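Local coordinates for protein transcriptional repressor, TetR family (Thermus thermophilus, PDB 3ANP) that binds lauroyl-CoA and, as a TetR-family transcriptional repressor, controls fatty acid degradation, probably by leaving or holding its DNA sites according to the acyl-CoA present, at residues P82-V85 with L86-L89; F108-L111 with L112-D115. One frame throughout, in Å; residues are numbered along the deposited sequence.

Interaction 1 (P82-V85 with L86-L89)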
ATOM      1  N   PRO A  82      24.513   5.177  -6.635  1.00 22.23           N
ATOM      2  CA  PRO A  82      23.088   5.371  -6.368  1.00 20.80           C
ATOM      3  C   PRO A  82      22.366   4.089  -5.961  1.00 20.56           C
ATOM      4  O   PRO A  82      21.522   4.104  -5.054  1.00 18.00           O
ATOM      5  CB  PRO A  82      22.578   5.928  -7.683  1.00 18.40           C
ATOM      6  CG  PRO A  82      23.714   6.797  -8.100  1.00 23.53           C
ATOM      7  CD  PRO A  82      24.910   5.894  -7.860  1.00 20.88           C
ATOM      8  N   VAL A  83      22.678   2.975  -6.615  1.00 17.73           N
ATOM      9  CA  VAL A  83      21.993   1.743  -6.237  1.00 19.80           C
ATOM     10  C   VAL A  83      22.352   1.333  -4.822  1.00 20.20           C
ATOM     11  O   VAL A  83      21.496   0.854  -4.080  1.00 20.35           O
ATOM     12  CB  VAL A  83      22.270   0.581  -7.224  1.00 21.58           C
ATOM     13  CG1 VAL A  83      21.738  -0.744  -6.648  1.00 16.71           C
ATOM     14  CG2 VAL A  83      21.551   0.870  -8.543  1.00 20.96           C
ATOM     15  N   GLU A  84      23.605   1.534  -4.427  1.00 20.45           N
ATOM     16  CA  GLU A  84      23.996   1.188  -3.060  1.00 20.49           C
ATOM     17  C   GLU A  84      23.352   2.155  -2.072  1.00 18.40           C
ATOM     18  O   GLU A  84      23.071   1.786  -0.933  1.00 17.69           O
ATOM     19  CB  GLU A  84      25.521   1.209  -2.888  1.00 24.85           C
ATOM     20  CG  GLU A  84      26.165  -0.166  -3.056  1.00 36.25           C
ATOM     21  CD  GLU A  84      25.567  -1.213  -2.116  1.00 41.72           C
ATOM     22  OE1 GLU A  84      25.556  -0.992  -0.882  1.00 45.66           O
ATOM     23  OE2 GLU A  84      25.108  -2.263  -2.613  1.00 45.72           O
ATOM     24  N   VAL A  85      23.122   3.394  -2.494  1.00 19.57           N
ATOM     25  CA  VAL A  85      22.486   4.344  -1.587  1.00 19.37           C
ATOM     26  C   VAL A  85      21.034   3.919  -1.400  1.00 18.59           C
ATOM     27  O   VAL A  85      20.474   4.060  -0.317  1.00 17.51           O
ATOM     28  CB  VAL A  85      22.545   5.784  -2.113  1.00 19.73           C
ATOM     29  CG1 VAL A  85      21.795   6.714  -1.134  1.00 19.17           C
ATOM     30  CG2 VAL A  85      23.999   6.230  -2.213  1.00 21.47           C
ATOM     31  N   LEU A  86      20.426   3.411  -2.467  1.00 19.29           N
ATOM     32  CA  LEU A  86      19.048   2.920  -2.403  1.00 21.99           C
ATOM     33  C   LEU A  86      18.947   1.741  -1.441  1.00 21.12           C
ATOM     34  O   LEU A  86      18.061   1.709  -0.588  1.00 18.41           O
ATOM     35  CB  LEU A  86      18.576   2.455  -3.771  1.00 20.96           C
ATOM     36  CG  LEU A  86      18.049   3.521  -4.718  1.00 27.91           C
ATOM     37  CD1 LEU A  86      17.744   2.876  -6.064  1.00 28.65           C
ATOM     38  CD2 LEU A  86      16.803   4.156  -4.120  1.00 25.70           C
ATOM     39  N   ARG A  87      19.837   0.761  -1.600  1.00 20.11           N
ATOM     40  CA  ARG A  87      19.839  -0.411  -0.723  1.00 22.76           C
ATOM     41  C   ARG A  87      20.032   0.023   0.722  1.00 21.46           C
ATOM     42  O   ARG A  87      19.400  -0.514   1.630  1.00 21.86           O
ATOM     43  CB  ARG A  87      20.972  -1.387  -1.080  1.00 25.30           C
ATOM     44  CG  ARG A  87      20.826  -2.118  -2.397  1.00 36.41           C
ATOM     45  CD  ARG A  87      21.663  -3.396  -2.376  1.00 40.63           C
ATOM     46  NE  ARG A  87      21.622  -4.104  -3.650  1.00 49.00           N
ATOM     47  CZ  ARG A  87      22.306  -3.740  -4.731  1.00 52.32           C
ATOM     48  NH1 ARG A  87      23.092  -2.672  -4.691  1.00 54.80           N
ATOM     49  NH2 ARG A  87      22.204  -4.443  -5.853  1.00 52.96           N
ATOM     50  N   HIS A  88      20.929   0.982   0.929  1.00 19.81           N
ATOM     51  CA  HIS A  88      21.195   1.489   2.271  1.00 20.21           C
ATOM     52  C   HIS A  88      19.944   2.135   2.866  1.00 18.53           C
ATOM     53  O   HIS A  88      19.576   1.880   4.019  1.00 17.49           O
ATOM     54  CB  HIS A  88      22.316   2.527   2.228  1.00 20.97           C
ATOM     55  CG  HIS A  88      22.550   3.215   3.533  1.00 24.80           C
ATOM     56  ND1 HIS A  88      23.233   2.622   4.573  1.00 28.07           N
ATOM     57  CD2 HIS A  88      22.176   4.439   3.976  1.00 23.69           C
ATOM     58  CE1 HIS A  88      23.271   3.452   5.601  1.00 30.23           C
ATOM     59  NE2 HIS A  88      22.636   4.561   5.265  1.00 25.81           N
ATOM     60  N   LEU A  89      19.293   2.982   2.076  1.00 17.07           N
ATOM     61  CA  LEU A  89      18.100   3.670   2.548  1.00 17.65           C
ATOM     62  C   LEU A  89      17.041   2.697   3.048  1.00 20.98           C
ATOM     63  O   LEU A  89      16.455   2.896   4.114  1.00 17.61           O
ATOM     64  CB  LEU A  89      17.517   4.539   1.433  1.00 18.42           C
ATOM     65  CG  LEU A  89      16.163   5.207   1.704  1.00 15.88           C
ATOM     66  CD1 LEU A  89      16.247   6.133   2.894  1.00 18.54           C
ATOM     67  CD2 LEU A  89      15.749   5.982   0.464  1.00 16.61           C
TER
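Arg87 folds back over the preceding turn of its helix, its guanidinium overlapping the CG1 methyl of Val83 and reaching the carboxylate of Glu84. The backbone frame is the ordinary i to i+4 ladder of an alpha-helix at its first turns: Arg87 N donates to Val83 O at 3.0 Å, and Leu86 N, His88 N and Leu89 N bond likewise to the carbonyls of Pro82, Glu84 and Val85. On this scaffold Glu84 and Arg87, three residues apart, form a salt bridge in which OE2 of Glu84 lies 2.9 Å from NH1 of Arg87. The carboxylate and guanidinium planes are only 16° apart. Arg87 reaches back by an unbent run from CG to NE followed by a turn at the last torsion (chi4 77°), whereas the carboxylate comes round through a bend at chi2 of Glu84 (-55°). The overlap with Val83 rests on the central carbon of the guanidinium, CZ of Arg87 being 3.6 Å from CG1 of Val83. Beyond the pair, NE of Arg87 has a weak, long ion pair with Glu183, and its NH2 lies near the like-charged Arg187, both on helix 178-191. His88 turns elsewhere, with NE2 hydrogen-bonded to Glu71 of helix 54-77, while Val85 and Leu86 pack on Ile135 of helix 128-142. A leucine in place of Arg87 would probably leave the Glu84 carboxylate without its cationic mate in this turn. One cation thus serves two chemistries at once, pairing with an acid through NH1 and covering a valine methyl with CZ, and the negative charge of Glu84 probably offsets part of the repulsion between Arg87 and Arg187.

Interaction 2 (F108-L111 with L112-D115); sequences FYEL and LNPD. With DCC (dodecyl-coa), chain E.
Glu110 and Asn113 join through their side chains across a type I beta turn, Glu110 to Asn113, on the way from helix 101-110 to helix 116-125 in this all-helical TetR-family fold. Asn113 can be followed outward. Its CB rests 3.4 Å from Glu110 O, and CG stands opposite the backbone N (chi1 -161°), which lays the amide alongside the glutamate, both pointing the same way. At the tip, ND2 donates to Glu110 OE1 at 3.2 Å, the oxygen being met from above the carboxylate plane, with the two flat groups 68° apart. The other carboxylate oxygen, OE2, is taken by a salt bridge to Arg118 of helix 116-125. The amide is fixed at its other end too, since OD1 accepts from Asp115 N in an Asx turn, just where Asp115 caps that helix. The backbone closes the turn with Asn113 N to Glu110 O, and Leu112 N bonds to Tyr109 O. On the ligand side, CD1 of Leu111 touches CA5 of the bound acyl chain at 3.7 Å. Leu112 packs on Leu112 of the second subunit. The carbonyl of Leu111 receives the pantetheine amide, NP1 of dodecyl-CoA lying 2.9 Å from Leu111 O.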
ATOM      1  N   PHE A 108       1.063   5.303  10.106  1.00 18.50           N
ATOM      2  CA  PHE A 108       0.821   4.723   8.781  1.00 18.07           C
ATOM      3  C   PHE A 108      -0.675   4.697   8.433  1.00 16.57           C
ATOM      4  O   PHE A 108      -1.050   4.910   7.284  1.00 17.16           O
ATOM      5  CB  PHE A 108       1.363   3.284   8.680  1.00 16.96           C
ATOM      6  CG  PHE A 108       2.875   3.171   8.718  1.00 17.20           C
ATOM      7  CD1 PHE A 108       3.697   4.175   8.189  1.00 17.72           C
ATOM      8  CD2 PHE A 108       3.475   2.020   9.240  1.00 16.64           C
ATOM      9  CE1 PHE A 108       5.096   4.037   8.173  1.00 18.81           C
ATOM     10  CE2 PHE A 108       4.871   1.871   9.230  1.00 19.53           C
ATOM     11  CZ  PHE A 108       5.680   2.880   8.696  1.00 21.58           C
ATOM     12  N   TYR A 109      -1.533   4.422   9.411  1.00 17.69           N
ATOM     13  CA  TYR A 109      -2.971   4.388   9.126  1.00 18.59           C
ATOM     14  C   TYR A 109      -3.496   5.752   8.689  1.00 19.47           C
ATOM     15  O   TYR A 109      -4.476   5.838   7.956  1.00 19.19           O
ATOM     16  CB  TYR A 109      -3.762   3.899  10.347  1.00 19.69           C
ATOM     17  CG  TYR A 109      -3.704   2.407  10.513  1.00 24.43           C
ATOM     18  CD1 TYR A 109      -4.229   1.554   9.535  1.00 23.32           C
ATOM     19  CD2 TYR A 109      -3.099   1.840  11.629  1.00 23.59           C
ATOM     20  CE1 TYR A 109      -4.144   0.167   9.674  1.00 23.36           C
ATOM     21  CE2 TYR A 109      -3.011   0.466  11.774  1.00 21.85           C
ATOM     22  CZ  TYR A 109      -3.534  -0.367  10.798  1.00 24.18           C
ATOM     23  OH  TYR A 109      -3.455  -1.734  10.971  1.00 29.65           O
ATOM     24  N   GLU A 110      -2.836   6.815   9.132  1.00 16.14           N
ATOM     25  CA  GLU A 110      -3.255   8.167   8.776  1.00 17.37           C
ATOM     26  C   GLU A 110      -3.146   8.395   7.264  1.00 17.41           C
ATOM     27  O   GLU A 110      -3.884   9.188   6.702  1.00 15.74           O
ATOM     28  CB  GLU A 110      -2.421   9.183   9.564  1.00 22.05           C
ATOM     29  CG  GLU A 110      -2.869  10.619   9.478  1.00 24.47           C
ATOM     30  CD  GLU A 110      -4.283  10.887  10.009  1.00 22.39           C
ATOM     31  OE1 GLU A 110      -4.864  10.046  10.722  1.00 25.46           O
ATOM     32  OE2 GLU A 110      -4.796  11.978   9.715  1.00 23.14           O
ATOM     33  N   LEU A 111      -2.239   7.684   6.597  1.00 16.32           N
ATOM     34  CA  LEU A 111      -2.110   7.808   5.149  1.00 17.98           C
ATOM     35  C   LEU A 111      -3.319   7.150   4.471  1.00 19.32           C
ATOM     36  O   LEU A 111      -3.520   7.299   3.273  1.00 23.14           O
ATOM     37  CB  LEU A 111      -0.811   7.138   4.669  1.00 19.24           C
ATOM     38  CG  LEU A 111       0.427   7.963   5.014  1.00 20.15           C
ATOM     39  CD1 LEU A 111       1.648   7.082   5.184  1.00 20.35           C
ATOM     40  CD2 LEU A 111       0.631   9.000   3.906  1.00 17.25           C
ATOM     41  N   LEU A 112      -4.121   6.431   5.250  1.00 19.73           N
ATOM     42  CA  LEU A 112      -5.303   5.758   4.720  1.00 22.92           C
ATOM     43  C   LEU A 112      -6.579   6.375   5.298  1.00 21.37           C
ATOM     44  O   LEU A 112      -7.666   5.801   5.183  1.00 18.41           O
ATOM     45  CB  LEU A 112      -5.273   4.263   5.064  1.00 23.83           C
ATOM     46  CG  LEU A 112      -4.049   3.445   4.628  1.00 26.09           C
ATOM     47  CD1 LEU A 112      -4.143   2.039   5.186  1.00 28.21           C
ATOM     48  CD2 LEU A 112      -3.954   3.414   3.111  1.00 24.46           C
ATOM     49  N   ASN A 113      -6.449   7.538   5.925  1.00 18.34           N
ATOM     50  CA  ASN A 113      -7.617   8.190   6.511  1.00 21.29           C
ATOM     51  C   ASN A 113      -8.705   8.415   5.446  1.00 21.77           C
ATOM     52  O   ASN A 113      -8.429   8.939   4.369  1.00 20.41           O
ATOM     53  CB  ASN A 113      -7.210   9.534   7.124  1.00 18.89           C
ATOM     54  CG  ASN A 113      -8.228  10.041   8.121  1.00 24.33           C
ATOM     55  OD1 ASN A 113      -9.369  10.340   7.761  1.00 18.30           O
ATOM     56  ND2 ASN A 113      -7.824  10.129   9.389  1.00 18.75           N
ATOM     57  N   PRO A 114      -9.952   8.002   5.728  1.00 27.47           N
ATOM     58  CA  PRO A 114     -11.032   8.196   4.750  1.00 27.87           C
ATOM     59  C   PRO A 114     -11.156   9.665   4.364  1.00 29.41           C
ATOM     60  O   PRO A 114     -11.491   9.993   3.227  1.00 30.83           O
ATOM     61  CB  PRO A 114     -12.259   7.684   5.484  1.00 26.42           C
ATOM     62  CG  PRO A 114     -11.700   6.585   6.316  1.00 32.39           C
ATOM     63  CD  PRO A 114     -10.418   7.185   6.860  1.00 25.87           C
ATOM     64  N   ASP A 115     -10.887  10.553   5.314  1.00 26.61           N
ATOM     65  CA  ASP A 115     -10.949  11.981   5.032  1.00 26.30           C
ATOM     66  C   ASP A 115      -9.747  12.330   4.141  1.00 25.44           C
ATOM     67  O   ASP A 115      -8.604  12.210   4.562  1.00 22.66           O
ATOM     68  CB  ASP A 115     -10.898  12.769   6.343  1.00 27.98           C
ATOM     69  CG  ASP A 115     -10.892  14.272   6.131  1.00 33.01           C
ATOM     70  OD1 ASP A 115     -10.865  14.728   4.968  1.00 30.88           O
ATOM     71  OD2 ASP A 115     -10.908  15.001   7.144  1.00 36.15           O
TER
HETATM   72  C2  DCC E1000      -0.220  21.134 -10.465  1.00 89.70           C
HETATM   73  C4  DCC E1000       1.050  19.222 -10.740  1.00 87.58           C
HETATM   74  C5  DCC E1000       2.087  19.812 -10.031  1.00 88.86           C
HETATM   75  C6  DCC E1000       1.908  21.103  -9.549  1.00 90.02           C
HETATM   76  C8  DCC E1000       2.692  17.836 -10.618  1.00 86.57           C
HETATM   77  C10 DCC E1000       8.829   7.513   6.650  1.00 31.01           C
HETATM   78  C11 DCC E1000       9.008   7.439   8.167  1.00 33.30           C
HETATM   79  C12 DCC E1000      10.452   7.747   8.565  1.00 40.65           C
HETATM   80  N9  DCC E1000       1.458  18.005 -11.087  1.00 84.62           N
HETATM   81  N7  DCC E1000       3.082  18.934  -9.974  1.00 88.49           N
HETATM   82  N3  DCC E1000      -0.084  19.908 -10.939  1.00 88.95           N
HETATM   83  N1  DCC E1000       0.746  21.728  -9.785  1.00 90.22           N
HETATM   84  N6  DCC E1000       2.874  21.707  -8.863  1.00 90.40           N
HETATM   85  C1' DCC E1000       0.682  17.016 -11.870  1.00 79.00           C
HETATM   86  C2' DCC E1000       1.234  15.605 -11.686  1.00 77.10           C
HETATM   87  O2' DCC E1000       2.454  15.465 -12.420  1.00 77.59           O
HETATM   88  C3' DCC E1000       0.116  14.852 -12.404  1.00 74.77           C
HETATM   89  O3' DCC E1000       0.290  14.946 -13.820  1.00 77.75           O
HETATM   90  C4' DCC E1000      -1.129  15.638 -11.985  1.00 70.26           C
HETATM   91  O4' DCC E1000      -0.648  16.844 -11.361  1.00 73.25           O
HETATM   92  C5' DCC E1000      -1.923  14.797 -10.985  1.00 59.98           C
HETATM   93  O5' DCC E1000      -1.095  14.420  -9.882  1.00 47.41           O
HETATM   94  P1  DCC E1000      -1.523  13.208  -8.913  1.00 39.40           P
HETATM   95  O11 DCC E1000      -1.983  12.057  -9.721  1.00 37.82           O
HETATM   96  O12 DCC E1000      -0.430  12.997  -7.937  1.00 41.68           O
HETATM   97  O6  DCC E1000      -2.803  13.788  -8.128  1.00 36.21           O
HETATM   98  P2  DCC E1000      -2.639  14.641  -6.774  1.00 34.11           P
HETATM   99  O21 DCC E1000      -3.879  15.440  -6.914  1.00 33.65           O
HETATM  100  O22 DCC E1000      -1.268  15.142  -7.013  1.00 35.84           O
HETATM  101  O7  DCC E1000      -2.818  13.352  -5.826  1.00 30.73           O
HETATM  102  CPA DCC E1000      -1.697  12.605  -5.345  1.00 24.21           C
HETATM  103  CPB DCC E1000      -1.843  12.365  -3.840  1.00 24.22           C
HETATM  104  CP8 DCC E1000      -3.271  11.898  -3.539  1.00 21.19           C
HETATM  105  CP7 DCC E1000      -1.545  13.663  -3.087  1.00 25.19           C
HETATM  106  CP9 DCC E1000      -0.850  11.286  -3.404  1.00 24.55           C
HETATM  107  OP3 DCC E1000      -3.522  10.629  -4.148  1.00 19.49           O
HETATM  108  CP6 DCC E1000      -3.489  11.806  -2.027  1.00 21.28           C
HETATM  109  OP2 DCC E1000      -3.829  12.796  -1.383  1.00 21.24           O
HETATM  110  NP2 DCC E1000      -3.275  10.608  -1.487  1.00 20.16           N
HETATM  111  CP5 DCC E1000      -3.448  10.371  -0.045  1.00 20.48           C
HETATM  112  CP4 DCC E1000      -2.528   9.235   0.409  1.00 20.11           C
HETATM  113  CP3 DCC E1000      -2.857   7.934  -0.325  1.00 21.38           C
HETATM  114  OP1 DCC E1000      -2.955   7.910  -1.551  1.00 23.64           O
HETATM  115  NP1 DCC E1000      -3.011   6.863   0.451  1.00 25.10           N
HETATM  116  CP2 DCC E1000      -3.339   5.546  -0.114  1.00 21.81           C
HETATM  117  CP1 DCC E1000      -2.114   4.958  -0.820  1.00 20.26           C
HETATM  118  S   DCC E1000      -0.777   4.478   0.335  1.00 22.38           S
HETATM  119  P3  DCC E1000       0.021  13.645 -14.729  1.00 79.22           P
HETATM  120  O31 DCC E1000       1.272  12.940 -15.086  1.00 79.35           O
HETATM  121  O32 DCC E1000      -0.994  12.712 -13.898  1.00 79.46           O
HETATM  122  O33 DCC E1000      -0.783  14.177 -16.018  1.00 80.95           O
HETATM  123  CA1 DCC E1000       0.239   5.904   0.357  1.00 17.30           C
HETATM  124  CA2 DCC E1000       1.664   5.788   0.902  1.00 18.51           C
HETATM  125  OA1 DCC E1000      -0.188   6.984  -0.051  1.00 19.89           O
HETATM  126  CA3 DCC E1000       2.519   6.977   0.457  1.00 16.33           C
HETATM  127  CA4 DCC E1000       3.975   6.843   0.912  1.00 19.60           C
HETATM  128  CA5 DCC E1000       4.113   6.803   2.435  1.00 18.32           C
HETATM  129  CA6 DCC E1000       5.589   6.904   2.829  1.00 19.51           C
HETATM  130  CA7 DCC E1000       5.756   6.957   4.349  1.00 18.92           C
HETATM  131  CA8 DCC E1000       7.219   7.190   4.731  1.00 22.30           C
HETATM  132  CA9 DCC E1000       7.392   7.169   6.253  1.00 24.20           C

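In the fold
The two interactions illustrate how one helical domain uses local i to i+3 pairs at different places. Interaction 1 opens helix 82-99 and interaction 2 lies where the chain passes from helix 101-110 towards helix 116-125; their centres are 28 Å apart, their nearest atoms about 12 Å, on opposite sides of the chain's centre. The dodecyl-CoA stands in different relation to each. At 108-115 it is hydrogen-bonded directly, and Leu111 and Leu112 belong to its pocket; at 82-89 the side chain of Leu89 is about 8 Å from the bound dodecyl-CoA. Interaction 2 also meets the second subunit, which also hydrogen-bonds to the ligand, whereas no other chain of the assembly touches interaction 1.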